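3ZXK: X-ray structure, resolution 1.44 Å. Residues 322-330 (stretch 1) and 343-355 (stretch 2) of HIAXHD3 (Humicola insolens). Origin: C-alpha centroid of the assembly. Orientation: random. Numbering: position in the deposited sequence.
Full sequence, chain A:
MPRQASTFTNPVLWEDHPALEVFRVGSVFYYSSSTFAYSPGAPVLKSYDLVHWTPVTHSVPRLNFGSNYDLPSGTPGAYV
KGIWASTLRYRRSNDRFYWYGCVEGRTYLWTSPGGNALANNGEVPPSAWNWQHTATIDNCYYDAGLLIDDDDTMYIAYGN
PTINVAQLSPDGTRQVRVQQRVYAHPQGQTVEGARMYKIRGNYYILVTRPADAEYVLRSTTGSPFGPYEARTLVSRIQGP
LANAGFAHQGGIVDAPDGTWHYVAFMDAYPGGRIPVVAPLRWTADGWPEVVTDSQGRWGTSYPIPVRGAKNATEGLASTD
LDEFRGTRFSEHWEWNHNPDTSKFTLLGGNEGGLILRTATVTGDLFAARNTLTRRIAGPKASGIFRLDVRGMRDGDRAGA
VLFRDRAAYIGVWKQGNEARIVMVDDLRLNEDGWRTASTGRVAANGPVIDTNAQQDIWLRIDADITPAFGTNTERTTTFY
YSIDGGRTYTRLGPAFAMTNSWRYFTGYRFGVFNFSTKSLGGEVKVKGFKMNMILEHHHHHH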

# COMPACT_ATOMS: atom_id res chain seq x y z
N ASP A 322 10.78 12.90 -9.86
CA ASP A 322 11.71 11.82 -9.59
C ASP A 322 12.46 11.49 -10.86
O ASP A 322 11.89 10.99 -11.83
CB ASP A 322 10.95 10.58 -9.07
CG ASP A 322 11.88 9.50 -8.52
OD1 ASP A 322 13.11 9.51 -8.84
OD2 ASP A 322 11.38 8.64 -7.78
N GLU A 323 13.75 11.80 -10.84
CA GLU A 323 14.61 11.52 -11.99
C GLU A 323 15.49 10.29 -11.80
O GLU A 323 16.48 10.11 -12.51
CB GLU A 323 15.41 12.76 -12.41
CG GLU A 323 14.49 13.79 -13.08
CD GLU A 323 15.18 15.07 -13.47
OE1 GLU A 323 15.89 15.67 -12.63
OE2 GLU A 323 14.99 15.51 -14.62
N PHE A 324 15.11 9.43 -10.85
CA PHE A 324 15.75 8.13 -10.64
C PHE A 324 17.24 8.28 -10.43
O PHE A 324 18.07 7.63 -11.08
CB PHE A 324 15.45 7.17 -11.81
CG PHE A 324 13.99 6.80 -11.92
CD1 PHE A 324 13.39 5.94 -10.99
CD2 PHE A 324 13.19 7.35 -12.93
CE1 PHE A 324 12.03 5.61 -11.08
CE2 PHE A 324 11.83 7.02 -13.01
CZ PHE A 324 11.26 6.16 -12.09
N ARG A 325 17.56 9.15 -9.47
CA ARG A 325 18.94 9.44 -9.10
C ARG A 325 19.39 8.56 -7.95
O ARG A 325 18.56 8.03 -7.23
CB ARG A 325 19.06 10.91 -8.72
CG ARG A 325 18.76 11.83 -9.88
CD ARG A 325 18.86 13.29 -9.47
NE ARG A 325 18.44 14.16 -10.57
CZ ARG A 325 19.28 14.86 -11.32
NH1 ARG A 325 20.58 14.83 -11.09
NH2 ARG A 325 18.80 15.61 -12.30
N GLY A 326 20.70 8.41 -7.79
CA GLY A 326 21.25 7.65 -6.66
C GLY A 326 21.17 6.15 -6.85
O GLY A 326 21.00 5.67 -7.97
N THR A 327 21.26 5.41 -5.75
CA THR A 327 21.47 3.97 -5.82
C THR A 327 20.21 3.14 -5.53
O THR A 327 20.18 1.93 -5.81
CB THR A 327 22.59 3.53 -4.86
OG1 THR A 327 22.30 3.99 -3.53
CG2 THR A 327 23.93 4.13 -5.29
N ARG A 328 19.18 3.80 -5.01
CA ARG A 328 17.97 3.14 -4.54
C ARG A 328 16.76 3.88 -5.04
O ARG A 328 16.82 5.07 -5.29
CB ARG A 328 17.94 3.17 -3.01
CG ARG A 328 19.12 2.52 -2.32
CD ARG A 328 19.09 2.81 -0.82
NE ARG A 328 17.80 2.49 -0.21
CZ ARG A 328 17.45 1.29 0.25
NH1 ARG A 328 18.28 0.26 0.18
NH2 ARG A 328 16.24 1.11 0.78
N PHE A 329 15.64 3.17 -5.15
CA PHE A 329 14.36 3.80 -5.45
C PHE A 329 13.87 4.62 -4.26
O PHE A 329 14.12 4.28 -3.09
CB PHE A 329 13.29 2.75 -5.80
CG PHE A 329 13.48 2.09 -7.15
CD1 PHE A 329 13.29 2.81 -8.33
CD2 PHE A 329 13.81 0.75 -7.23
CE1 PHE A 329 13.46 2.21 -9.56
CE2 PHE A 329 13.97 0.14 -8.46
CZ PHE A 329 13.78 0.87 -9.64
N SER A 330 13.13 5.67 -4.56
CA SER A 330 12.34 6.32 -3.52
C SER A 330 11.33 5.31 -2.95
O SER A 330 11.04 4.26 -3.55
CB SER A 330 11.60 7.52 -4.10
OG SER A 330 10.36 7.10 -4.61
N LYS A 343 17.75 -7.42 -14.87
CA LYS A 343 17.10 -6.77 -16.02
C LYS A 343 16.75 -5.30 -15.81
O LYS A 343 16.21 -4.68 -16.71
CB LYS A 343 15.88 -7.56 -16.50
CG LYS A 343 16.18 -8.93 -17.13
CD LYS A 343 16.91 -8.88 -18.48
CE LYS A 343 17.08 -10.28 -19.08
NZ LYS A 343 18.07 -11.12 -18.35
N PHE A 344 17.08 -4.73 -14.66
CA PHE A 344 16.99 -3.27 -14.48
C PHE A 344 18.23 -2.71 -13.81
O PHE A 344 18.92 -3.42 -13.06
CB PHE A 344 15.71 -2.88 -13.69
CG PHE A 344 15.84 -3.05 -12.19
CD1 PHE A 344 16.30 -2.00 -11.39
CD2 PHE A 344 15.47 -4.25 -11.57
CE1 PHE A 344 16.39 -2.16 -10.01
CE2 PHE A 344 15.58 -4.41 -10.20
CZ PHE A 344 16.06 -3.37 -9.42
N THR A 345 18.50 -1.43 -14.05
CA THR A 345 19.61 -0.76 -13.36
C THR A 345 19.26 0.70 -13.16
O THR A 345 18.72 1.35 -14.07
CB THR A 345 20.92 -0.79 -14.20
OG1 THR A 345 21.15 -2.10 -14.73
CG2 THR A 345 22.08 -0.39 -13.32
N LEU A 346 19.57 1.21 -11.98
CA LEU A 346 19.57 2.64 -11.72
C LEU A 346 20.97 3.15 -12.08
O LEU A 346 21.95 2.67 -11.52
CB LEU A 346 19.27 2.90 -10.25
CG LEU A 346 17.78 2.74 -9.91
CD1 LEU A 346 17.63 2.68 -8.40
CD2 LEU A 346 16.99 3.92 -10.47
N LEU A 347 21.06 4.12 -12.99
CA LEU A 347 22.33 4.50 -13.65
C LEU A 347 23.28 5.35 -12.84
O LEU A 347 24.49 5.40 -13.13
CB LEU A 347 22.03 5.27 -14.94
CG LEU A 347 21.43 4.39 -16.02
CD1 LEU A 347 20.85 5.24 -17.14
CD2 LEU A 347 22.44 3.39 -16.56
N GLY A 348 22.73 6.07 -11.86
CA GLY A 348 23.54 6.99 -11.05
C GLY A 348 24.14 8.11 -11.88
O GLY A 348 23.58 8.49 -12.91
N GLY A 349 25.27 8.63 -11.44
CA GLY A 349 25.89 9.76 -12.13
C GLY A 349 25.05 11.03 -12.09
O GLY A 349 24.14 11.15 -11.26
N ASN A 350 25.33 11.97 -12.99
CA ASN A 350 24.71 13.29 -12.94
C ASN A 350 23.21 13.27 -13.24
O ASN A 350 22.43 14.02 -12.64
CB ASN A 350 25.43 14.28 -13.89
CG ASN A 350 26.90 14.45 -13.54
OD1 ASN A 350 27.29 14.37 -12.38
ND2 ASN A 350 27.72 14.71 -14.57
N GLU A 351 22.81 12.39 -14.15
CA GLU A 351 21.46 12.41 -14.67
C GLU A 351 20.56 11.36 -14.05
O GLU A 351 19.34 11.49 -14.07
CB GLU A 351 21.50 12.28 -16.19
CG GLU A 351 22.06 13.50 -16.90
CD GLU A 351 22.68 13.17 -18.25
OE1 GLU A 351 22.18 12.23 -18.92
OE2 GLU A 351 23.66 13.85 -18.63
N GLY A 352 21.14 10.30 -13.48
CA GLY A 352 20.32 9.18 -13.03
C GLY A 352 19.64 8.49 -14.21
O GLY A 352 20.18 8.44 -15.31
N GLY A 353 18.44 8.00 -13.96
CA GLY A 353 17.72 7.23 -14.96
C GLY A 353 17.64 5.76 -14.59
O GLY A 353 18.53 5.20 -13.95
N LEU A 354 16.51 5.17 -14.97
CA LEU A 354 16.25 3.77 -14.76
C LEU A 354 16.25 3.01 -16.10
O LEU A 354 15.47 3.34 -17.00
CB LEU A 354 14.87 3.61 -14.09
CG LEU A 354 14.25 2.18 -13.99
CD1 LEU A 354 15.09 1.30 -13.06
CD2 LEU A 354 12.80 2.21 -13.52
N ILE A 355 17.11 2.01 -16.23
CA ILE A 355 17.07 1.12 -17.41
C ILE A 355 16.18 -0.07 -17.12
O ILE A 355 16.37 -0.77 -16.11
CB ILE A 355 18.49 0.61 -17.77
CG1 ILE A 355 19.42 1.79 -18.05
CG2 ILE A 355 18.43 -0.42 -18.90
CD1 ILE A 355 19.19 2.42 -19.41
O HOH W 1 20.24 6.27 -10.52
O HOH W 2 22.71 9.96 -9.25
O HOH W 3 22.87 3.89 -8.84

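Stretch 2 forms a hairpin: T345 and I355 exchange backbone hydrogen bonds (T345 N to I355 O 3.0 Å, I355 N to T345 O 2.8 Å), and L347 N donates to G353 O at 2.9 Å. Stretch 1, which has no regular secondary structure, lies against it, with CA atoms 4.2 Å apart at R325 and G352.

Direct backbone bonding across the contact converges on one donor. G353 N reaches F324 O at 2.9 Å with an N-H...O angle of 144°, and also E323 O at 3.2 Å, where 125° marks a weak bond. Such proximity depends on G352: an ideal CB there would lie 2.5 Å from F324 O, a clash.

Water satisfies much of the remaining backbone. Water 1 donates to F324 O (2.6 Å) and G326 O (2.7 Å) and accepts from G348 N (2.8 Å), so F324 O serves both G353 N and solvent. Water 2 accepts from G326 N (2.9 Å) and donates to G349 O (2.7 Å), while water 3 links G326 O (2.7 Å) to L346 O (3.1 Å). Both polar backbone atoms of G326 thus reach stretch 2 through water.

Within stretch 1, D322 OD1 accepts from F324 N at 2.8 Å and 157°. A nearly linear salt bridge joins R325 NH2 to E323 OE1 (2.9 Å, 174°). R325 NH1 approaches N350 O to 2.5 Å, but the geometry leaves the nature of that contact open.

The apolar contacts centre on two rings of stretch 1. L354 CB sits over a face of F324, 4.2 Å from the ring centroid and 20° off the normal, while F324 CB meets L346 CD2 at 3.8 Å. L346 CD1 lies almost exactly above the F329 ring (4.2 Å, 3°); L354 CD1 approaches that ring's edge, 3.7 Å from F329 CZ. F344 completes the cluster obliquely, its CE1 3.7 Å from F329 CE2.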